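Local structure of peptidoglycan synthetase penicillin-binding protein 3 (Bifidobacterium adolescentis, 4YE5) at residues T51-P56 with I139-L144; F62-C67 with K81-T86; R93-V98 with S132-G137. The protein probably binds penicillin and, as a member of the transpeptidase family, is thought to take part in peptidoglycan synthesis at the membrane. All coordinates share one frame; numbering follows the deposited sequence. Where two conformers were deposited one is given.

Contact 1 of 3, residues T51-P56 with I139-L144; sequences TIIGNP and IVYAEL
Tyr141 O is approached from strand 50-54 by two donors. Ile53 N bonds it at 2.7 Å with an almost linear N-H...O angle of 176°. Ile52 CA adds a weak CA-H...O contact to the same oxygen at 3.5 Å. The return bond of this pair, Tyr141 N to Ile53 O, measures 2.9 Å, and Val140 CA also leans on Ile53 O. Thr51 and Glu143 form the next hydrogen-bonded pair, each bonding through both N and O. Asn55, just past the strand, bonds Ile139 O through its backbone N at 2.9 Å.

The side chains alternate between the two sheet faces. On the face of Ile53, Tyr141 has CG between the backbone N and the carbonyl carbon (chi1 58°), the crowded position, and its ring lies across the isoleucine. Ile53 CB stands over the ring, 3.9 Å from the centroid, in a CH-pi contact displaced toward the rim, while Ile53 CG2 touches Tyr141 OH at 3.4 Å. The carboxylate of Glu143 flanks the same isoleucine, OE1 beside CG1, and OE2 lies in the plane of the Tyr141 ring at its edge. On the other face the two segments meet through aliphatic side chains: Ile52 sets CG2 against Val140 CG1 at 3.5 Å and CD1 against Ala142 CB at 3.8 Å.

Asn55 also N-caps helix 56-61, its OD1 accepting from Gln58 N. Strand 50-54 bonds to strand 117-123 along its other edge, which makes it the middle of three. Two strands running 146° apart with alternating hydrogen-bonded and non-hydrogen-bonded pairs are an antiparallel ladder, here within the family's dimerisation domain.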
loop_
_atom_site.group_PDB
_atom_site.type_symbol
_atom_site.label_atom_id
_atom_site.label_comp_id
_atom_site.label_asym_id
_atom_site.label_seq_id
_atom_site.Cartn_x
_atom_site.Cartn_y
_atom_site.Cartn_z
ATOM N N THR A 51 -8.665 -26.840 -14.736
ATOM C CA THR A 51 -8.786 -27.389 -16.078
ATOM C C THR A 51 -8.274 -28.827 -16.035
ATOM O O THR A 51 -7.182 -29.086 -15.513
ATOM C CB THR A 51 -8.002 -26.558 -17.110
ATOM O OG1 THR A 51 -8.461 -25.198 -17.070
ATOM C CG2 THR A 51 -8.239 -27.097 -18.500
ATOM N N ILE A 52 -9.068 -29.763 -16.545
ATOM C CA ILE A 52 -8.663 -31.168 -16.561
ATOM C C ILE A 52 -7.966 -31.467 -17.880
ATOM O O ILE A 52 -8.536 -31.261 -18.960
ATOM C CB ILE A 52 -9.860 -32.118 -16.355
ATOM C CG1 ILE A 52 -10.538 -31.842 -15.005
ATOM C CG2 ILE A 52 -9.417 -33.602 -16.452
ATOM C CD1 ILE A 52 -9.570 -31.864 -13.817
ATOM N N ILE A 53 -6.724 -31.934 -17.779
ATOM C CA ILE A 53 -5.872 -32.173 -18.938
ATOM C C ILE A 53 -5.626 -33.662 -19.129
ATOM O O ILE A 53 -5.372 -34.380 -18.164
ATOM C CB ILE A 53 -4.490 -31.479 -18.755
ATOM C CG1 ILE A 53 -4.658 -29.969 -18.506
ATOM C CG2 ILE A 53 -3.577 -31.749 -19.958
ATOM C CD1 ILE A 53 -5.372 -29.219 -19.639
ATOM N N GLY A 54 -5.694 -34.127 -20.373
ATOM C CA GLY A 54 -5.267 -35.478 -20.702
ATOM C C GLY A 54 -3.963 -35.503 -21.494
ATOM O O GLY A 54 -3.626 -34.547 -22.202
ATOM N N ASN A 55 -3.219 -36.594 -21.346
ATOM C CA ASN A 55 -2.025 -36.871 -22.140
ATOM C C ASN A 55 -2.339 -38.013 -23.116
ATOM O O ASN A 55 -2.279 -39.193 -22.750
ATOM C CB ASN A 55 -0.866 -37.251 -21.212
ATOM C CG ASN A 55 0.442 -37.530 -21.955
ATOM O OD1 ASN A 55 0.450 -38.004 -23.087
ATOM N ND2 ASN A 55 1.565 -37.243 -21.297
ATOM N N PRO A 56 -2.657 -37.662 -24.373
ATOM C CA PRO A 56 -3.122 -38.649 -25.360
ATOM C C PRO A 56 -2.197 -39.851 -25.524
ATOM O O PRO A 56 -2.662 -40.986 -25.520
ATOM C CB PRO A 56 -3.213 -37.836 -26.652
ATOM C CG PRO A 56 -3.467 -36.419 -26.172
ATOM C CD PRO A 56 -2.627 -36.292 -24.928
ATOM N N ILE A 139 -1.733 -39.733 -16.476
ATOM C CA ILE A 139 -2.477 -39.653 -17.738
ATOM C C ILE A 139 -3.432 -38.472 -17.756
ATOM O O ILE A 139 -3.548 -37.763 -18.752
ATOM C CB ILE A 139 -3.246 -40.948 -18.012
ATOM C CG1 ILE A 139 -2.263 -42.122 -17.989
ATOM C CG2 ILE A 139 -4.015 -40.854 -19.353
ATOM C CD1 ILE A 139 -2.917 -43.450 -18.040
ATOM N N VAL A 140 -4.114 -38.265 -16.643
ATOM C CA VAL A 140 -5.027 -37.144 -16.512
ATOM C C VAL A 140 -4.584 -36.334 -15.289
ATOM O O VAL A 140 -4.227 -36.903 -14.257
ATOM C CB VAL A 140 -6.471 -37.643 -16.322
ATOM C CG1 VAL A 140 -7.417 -36.483 -16.173
ATOM C CG2 VAL A 140 -6.885 -38.526 -17.492
ATOM N N TYR A 141 -4.576 -35.016 -15.413
ATOM C CA TYR A 141 -4.254 -34.162 -14.272
ATOM C C TYR A 141 -5.029 -32.849 -14.306
ATOM O O TYR A 141 -5.616 -32.458 -15.334
ATOM C CB TYR A 141 -2.744 -33.899 -14.167
ATOM C CG TYR A 141 -2.128 -33.263 -15.400
ATOM C CD1 TYR A 141 -1.687 -34.051 -16.458
ATOM C CD2 TYR A 141 -1.975 -31.876 -15.494
ATOM C CE1 TYR A 141 -1.118 -33.484 -17.587
ATOM C CE2 TYR A 141 -1.400 -31.295 -16.628
ATOM C CZ TYR A 141 -0.975 -32.109 -17.666
ATOM O OH TYR A 141 -0.403 -31.557 -18.788
ATOM N N ALA A 142 -5.031 -32.182 -13.163
ATOM C CA ALA A 142 -5.786 -30.955 -12.974
ATOM C C ALA A 142 -4.860 -29.738 -12.956
ATOM O O ALA A 142 -3.850 -29.728 -12.256
ATOM C CB ALA A 142 -6.556 -31.042 -11.676
ATOM N N GLU A 143 -5.213 -28.707 -13.722
ATOM C CA GLU A 143 -4.473 -27.447 -13.676
ATOM C C GLU A 143 -5.314 -26.372 -12.989
ATOM O O GLU A 143 -6.376 -26.008 -13.477
ATOM C CB GLU A 143 -4.034 -26.996 -15.080
ATOM C CG GLU A 143 -2.699 -27.611 -15.520
ATOM C CD GLU A 143 -2.264 -27.223 -16.940
ATOM O OE1 GLU A 143 -3.069 -26.612 -17.683
ATOM O OE2 GLU A 143 -1.104 -27.546 -17.307
ATOM N N LEU A 144 -4.840 -25.900 -11.839
ATOM C CA LEU A 144 -5.542 -24.894 -11.044
ATOM C C LEU A 144 -5.660 -23.559 -11.788
ATOM O O LEU A 144 -4.674 -23.052 -12.310
ATOM C CB LEU A 144 -4.815 -24.693 -9.715
ATOM C CG LEU A 144 -5.318 -23.547 -8.840
ATOM C CD1 LEU A 144 -6.679 -23.886 -8.263
ATOM C CD2 LEU A 144 -4.306 -23.229 -7.726
#

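Contact 2 of 3, residues F62-C67 with K81-T86; sequences FIPTTC and KPVGVT
Val83 has CG1 anti to its backbone N (chi1 175°), which leaves CG2 beside that N and facing Pro64; Thr66 turns OG1 beside its backbone N (chi1 -62°), which leaves CG2 anti to that N, and this methyl meets the Pro82 ring. The Pro64 ring is the centre of the contact. Its CB packs on Val83 CG2 at 3.9 Å, while CG presses on the carbonyl oxygen Val85 O at 3.3 Å and CD reaches Thr86 CA at 4.1 Å. Toward one end Thr66 CG2 touches Pro82 CG, also at 4.1 Å; toward the other, Thr86 CB lies 3.8 Å from Phe62 O.

The two segments run nearly opposite ways, 160° apart, yet do not pair as strands. Around them, Cys67 forms a disulfide with Cys75, Thr65 N bonds His76 ND1, and Val83 O probably accepts from Arg93 NH1 on helix 87-99. Lacking an N-H, neither Pro64 nor Pro82 can donate a backbone hydrogen bond. The segments are joined at the protein surface by van der Waals contact of ring carbons and methyls with each other and with carbonyl oxygens, without hydrogen bonds between them.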
loop_
_atom_site.group_PDB
_atom_site.type_symbol
_atom_site.label_atom_id
_atom_site.label_comp_id
_atom_site.label_asym_id
_atom_site.label_seq_id
_atom_site.Cartn_x
_atom_site.Cartn_y
_atom_site.Cartn_z
ATOM N N PHE A 62 -2.209 -46.886 -22.051
ATOM C CA PHE A 62 -2.858 -47.346 -20.808
ATOM C C PHE A 62 -3.449 -48.749 -20.915
ATOM O O PHE A 62 -4.142 -49.074 -21.874
ATOM C CB PHE A 62 -3.930 -46.326 -20.344
ATOM C CG PHE A 62 -4.702 -46.744 -19.104
ATOM C CD1 PHE A 62 -4.073 -46.814 -17.858
ATOM C CD2 PHE A 62 -6.065 -47.030 -19.181
ATOM C CE1 PHE A 62 -4.800 -47.178 -16.703
ATOM C CE2 PHE A 62 -6.802 -47.401 -18.036
ATOM C CZ PHE A 62 -6.168 -47.481 -16.798
ATOM N N ILE A 63 -3.157 -49.590 -19.926
ATOM C CA ILE A 63 -3.806 -50.893 -19.801
ATOM C C ILE A 63 -4.418 -51.002 -18.406
ATOM O O ILE A 63 -3.685 -50.998 -17.426
ATOM C CB ILE A 63 -2.807 -52.063 -19.984
ATOM C CG1 ILE A 63 -2.105 -51.961 -21.338
ATOM C CG2 ILE A 63 -3.530 -53.415 -19.867
ATOM C CD1 ILE A 63 -0.987 -52.961 -21.519
ATOM N N PRO A 64 -5.761 -51.076 -18.312
ATOM C CA PRO A 64 -6.390 -51.064 -16.981
ATOM C C PRO A 64 -6.121 -52.366 -16.214
ATOM O O PRO A 64 -6.059 -53.447 -16.790
ATOM C CB PRO A 64 -7.890 -50.933 -17.290
ATOM C CG PRO A 64 -8.024 -51.573 -18.684
ATOM C CD PRO A 64 -6.753 -51.163 -19.403
ATOM N N THR A 65 -5.970 -52.224 -14.905
ATOM C CA THR A 65 -5.706 -53.337 -14.012
ATOM C C THR A 65 -7.009 -53.965 -13.534
ATOM O O THR A 65 -7.902 -53.271 -13.055
ATOM C CB THR A 65 -4.898 -52.841 -12.797
ATOM O OG1 THR A 65 -3.606 -52.411 -13.250
ATOM C CG2 THR A 65 -4.732 -53.949 -11.746
ATOM N N THR A 66 -7.103 -55.280 -13.671
ATOM C CA THR A 66 -8.274 -56.029 -13.237
ATOM C C THR A 66 -8.278 -56.171 -11.712
ATOM O O THR A 66 -7.249 -56.507 -11.103
ATOM C CB THR A 66 -8.321 -57.402 -13.923
ATOM O OG1 THR A 66 -8.432 -57.214 -15.345
ATOM C CG2 THR A 66 -9.511 -58.214 -13.432
ATOM N N CYS A 67 -9.422 -55.874 -11.090
ATOM C CA CYS A 67 -9.545 -56.009 -9.638
ATOM C C CYS A 67 -9.557 -57.484 -9.263
ATOM O O CYS A 67 -10.269 -58.275 -9.872
ATOM C CB CYS A 67 -10.802 -55.288 -9.123
ATOM S SG CYS A 67 -10.783 -53.490 -9.417
ATOM N N LYS A 81 -16.920 -54.100 -12.366
ATOM C CA LYS A 81 -16.442 -55.025 -13.400
ATOM C C LYS A 81 -15.243 -54.409 -14.131
ATOM O O LYS A 81 -15.085 -53.187 -14.132
ATOM C CB LYS A 81 -17.561 -55.334 -14.409
ATOM C CG LYS A 81 -18.811 -56.001 -13.805
ATOM C CD LYS A 81 -18.559 -57.474 -13.455
ATOM C CE LYS A 81 -19.636 -58.026 -12.524
ATOM N NZ LYS A 81 -19.653 -57.315 -11.209
ATOM N N PRO A 82 -14.401 -55.251 -14.757
ATOM C CA PRO A 82 -13.243 -54.730 -15.499
ATOM C C PRO A 82 -13.654 -53.763 -16.605
ATOM O O PRO A 82 -14.779 -53.836 -17.120
ATOM C CB PRO A 82 -12.618 -55.990 -16.103
ATOM C CG PRO A 82 -13.054 -57.106 -15.175
ATOM C CD PRO A 82 -14.441 -56.726 -14.751
ATOM N N VAL A 83 -12.742 -52.865 -16.955
ATOM C CA VAL A 83 -13.025 -51.813 -17.928
ATOM C C VAL A 83 -13.331 -52.445 -19.300
ATOM O O VAL A 83 -14.248 -52.010 -19.998
ATOM C CB VAL A 83 -11.860 -50.795 -18.004
ATOM C CG1 VAL A 83 -12.097 -49.773 -19.097
ATOM C CG2 VAL A 83 -11.664 -50.091 -16.640
ATOM N N GLY A 84 -12.578 -53.482 -19.666
ATOM C CA GLY A 84 -12.904 -54.281 -20.844
ATOM C C GLY A 84 -12.268 -53.850 -22.158
ATOM O O GLY A 84 -12.317 -54.581 -23.130
ATOM N N VAL A 85 -11.680 -52.658 -22.190
ATOM C CA VAL A 85 -10.952 -52.186 -23.365
ATOM C C VAL A 85 -9.635 -51.613 -22.873
ATOM O O VAL A 85 -9.388 -51.622 -21.671
ATOM C CB VAL A 85 -11.739 -51.102 -24.146
ATOM C CG1 VAL A 85 -12.914 -51.736 -24.896
ATOM C CG2 VAL A 85 -12.225 -49.982 -23.208
ATOM N N THR A 86 -8.801 -51.118 -23.787
ATOM C CA THR A 86 -7.509 -50.532 -23.423
ATOM C C THR A 86 -7.351 -49.162 -24.025
ATOM O O THR A 86 -8.209 -48.702 -24.790
ATOM C CB THR A 86 -6.300 -51.406 -23.884
ATOM O OG1 THR A 86 -6.197 -51.389 -25.318
ATOM C CG2 THR A 86 -6.446 -52.846 -23.400
#

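Contact 3 of 3, residues R93-V98 with S132-G137; sequences RLLAPV and SKLNLG
Leu134 packs its two methyls against one face of helix 87-99, in a helix-to-loop contact where the turn that ends helix 125-132, and the residue just beyond it, supply Leu134 and Leu136 to the face formed by Leu94, Leu95 and Val98. Ser132 to Asn135 form a type I turn, and Asn135, with positive phi, leads the chain out of the helix. On the tight side, Leu134 CD1 touches Leu95 CD2 at 3.8 Å, the two side chains crossing at about a right angle, and it meets Val98 CG2 tip to tip at the same 3.8 Å. With CG1 anti to the backbone N (chi1 -176°), Val98 turns CG2 toward the methyls of Leu134. Leu136, two residues on, is buried: CD2 rests on Leu94 CD1 at 3.9 Å and CD1 on Leu95 CG at 4.1 Å, both oblique crossings.

The other side of the turn is solvent-exposed. Lys133 and Asn135 lie there; Asn135 bonds through ND2 to Cys75 O and through its backbone O to His76 NE2, joining the turn to the disulfide loop. The helix is kinked here, since Pro97 has no N-H and Val98 N bonds only weakly to Leu95 O, not to the turn before. Against the carbonyl of that preceding turn lies a methyl, Leu134 CD2 at 3.8 Å from Leu94 O.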
loop_
_atom_site.group_PDB
_atom_site.type_symbol
_atom_site.label_atom_id
_atom_site.label_comp_id
_atom_site.label_asym_id
_atom_site.label_seq_id
_atom_site.Cartn_x
_atom_site.Cartn_y
_atom_site.Cartn_z
ATOM N N ARG A 93 -13.760 -44.239 -20.916
ATOM C CA ARG A 93 -14.835 -44.910 -20.176
ATOM C C ARG A 93 -14.782 -44.615 -18.688
ATOM O O ARG A 93 -15.814 -44.441 -18.034
ATOM C CB ARG A 93 -14.760 -46.421 -20.374
ATOM C CG ARG A 93 -15.655 -46.920 -21.456
ATOM C CD ARG A 93 -15.514 -48.408 -21.654
ATOM N NE ARG A 93 -16.169 -48.807 -22.893
ATOM C CZ ARG A 93 -16.255 -50.056 -23.328
ATOM N NH1 ARG A 93 -15.724 -51.065 -22.631
ATOM N NH2 ARG A 93 -16.878 -50.295 -24.461
ATOM N N LEU A 94 -13.574 -44.593 -18.143
ATOM C CA LEU A 94 -13.395 -44.285 -16.731
ATOM C C LEU A 94 -13.778 -42.838 -16.448
ATOM O O LEU A 94 -14.421 -42.530 -15.443
ATOM C CB LEU A 94 -11.945 -44.574 -16.305
ATOM C CG LEU A 94 -11.561 -46.051 -16.206
ATOM C CD1 LEU A 94 -10.044 -46.237 -16.180
ATOM C CD2 LEU A 94 -12.206 -46.698 -14.961
ATOM N N LEU A 95 -13.399 -41.946 -17.352
ATOM C CA LEU A 95 -13.561 -40.511 -17.132
ATOM C C LEU A 95 -14.977 -40.027 -17.376
ATOM O O LEU A 95 -15.432 -39.086 -16.721
ATOM C CB LEU A 95 -12.667 -39.718 -18.085
ATOM C CG LEU A 95 -11.220 -39.470 -17.725
ATOM C CD1 LEU A 95 -10.554 -38.703 -18.872
ATOM C CD2 LEU A 95 -11.186 -38.682 -16.441
ATOM N N ALA A 96 -15.635 -40.627 -18.362
ATOM C CA ALA A 96 -16.924 -40.117 -18.854
ATOM C C ALA A 96 -17.972 -39.800 -17.769
ATOM O O ALA A 96 -18.495 -38.679 -17.734
ATOM C CB ALA A 96 -17.499 -41.045 -19.947
ATOM N N PRO A 97 -18.266 -40.760 -16.867
ATOM C CA PRO A 97 -19.270 -40.441 -15.837
ATOM C C PRO A 97 -18.818 -39.391 -14.832
ATOM O O PRO A 97 -19.652 -38.705 -14.236
ATOM C CB PRO A 97 -19.477 -41.781 -15.118
ATOM C CG PRO A 97 -18.254 -42.568 -15.404
ATOM C CD PRO A 97 -17.824 -42.166 -16.780
ATOM N N VAL A 98 -17.513 -39.267 -14.625
ATOM C CA VAL A 98 -17.035 -38.288 -13.662
ATOM C C VAL A 98 -17.131 -36.882 -14.226
ATOM O O VAL A 98 -17.515 -35.945 -13.525
ATOM C CB VAL A 98 -15.576 -38.596 -13.220
ATOM C CG1 VAL A 98 -15.147 -37.633 -12.145
ATOM C CG2 VAL A 98 -15.472 -40.048 -12.719
ATOM N N SER A 132 -9.032 -38.043 -9.220
ATOM C CA SER A 132 -7.846 -38.617 -8.579
ATOM C C SER A 132 -8.084 -40.054 -8.158
ATOM O O SER A 132 -7.166 -40.877 -8.164
ATOM C CB SER A 132 -7.414 -37.779 -7.377
ATOM O OG SER A 132 -6.885 -36.548 -7.819
ATOM N N LYS A 133 -9.334 -40.369 -7.834
ATOM C CA LYS A 133 -9.662 -41.723 -7.399
ATOM C C LYS A 133 -9.750 -42.723 -8.555
ATOM O O LYS A 133 -9.856 -43.921 -8.329
ATOM C CB LYS A 133 -10.951 -41.733 -6.563
ATOM C CG LYS A 133 -10.844 -40.906 -5.284
ATOM C CD LYS A 133 -11.976 -41.205 -4.316
ATOM C CE LYS A 133 -11.447 -41.715 -2.976
ATOM N NZ LYS A 133 -10.879 -43.096 -3.073
ATOM N N LEU A 134 -9.702 -42.243 -9.795
ATOM C CA LEU A 134 -9.794 -43.158 -10.935
ATOM C C LEU A 134 -8.493 -43.914 -11.202
ATOM O O LEU A 134 -8.448 -44.771 -12.091
ATOM C CB LEU A 134 -10.228 -42.408 -12.202
ATOM C CG LEU A 134 -11.608 -41.735 -12.165
ATOM C CD1 LEU A 134 -11.788 -40.818 -13.362
ATOM C CD2 LEU A 134 -12.738 -42.780 -12.089
ATOM N N ASN A 135 -7.439 -43.599 -10.443
ATOM C CA ASN A 135 -6.131 -44.266 -10.593
ATOM C C ASN A 135 -5.554 -44.113 -12.014
ATOM O O ASN A 135 -5.034 -45.076 -12.599
ATOM C CB ASN A 135 -6.204 -45.760 -10.223
ATOM C CG ASN A 135 -6.462 -45.988 -8.739
ATOM O OD1 ASN A 135 -6.071 -45.179 -7.894
ATOM N ND2 ASN A 135 -7.127 -47.098 -8.415
ATOM N N LEU A 136 -5.675 -42.896 -12.535
ATOM C CA LEU A 136 -5.131 -42.475 -13.827
ATOM C C LEU A 136 -4.077 -41.373 -13.663
ATOM O O LEU A 136 -4.014 -40.456 -14.493
ATOM C CB LEU A 136 -6.249 -41.854 -14.681
ATOM C CG LEU A 136 -7.458 -42.694 -15.095
ATOM C CD1 LEU A 136 -8.569 -41.763 -15.588
ATOM C CD2 LEU A 136 -7.064 -43.742 -16.144
ATOM N N GLY A 137 -3.276 -41.404 -12.601
ATOM C CA GLY A 137 -2.320 -40.312 -12.394
ATOM C C GLY A 137 -1.224 -40.403 -13.434
ATOM O O GLY A 137 -0.827 -41.491 -13.828
#

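All three contacts lie in the family's dimerisation domain, on the same side of the chain's centre. Along the chain, 51-56 comes first and 139-144 last; between them the two segments of contact 2 precede both of contact 3. Contact 3 sits between the others, its centre about 11 Å from that of contact 1 and about 12 Å from that of contact 2, whose own centres are about 20 Å apart. Side chains bridge them: Phe62 meets both Ile139 and Leu136, Val83 packs on Leu94, and Val140 on Leu95. The three-stranded sheet, helix 87-99 and the disulfide-bearing loop are thus linked by a chain of mainly apolar contacts, well away from the centre of the chain.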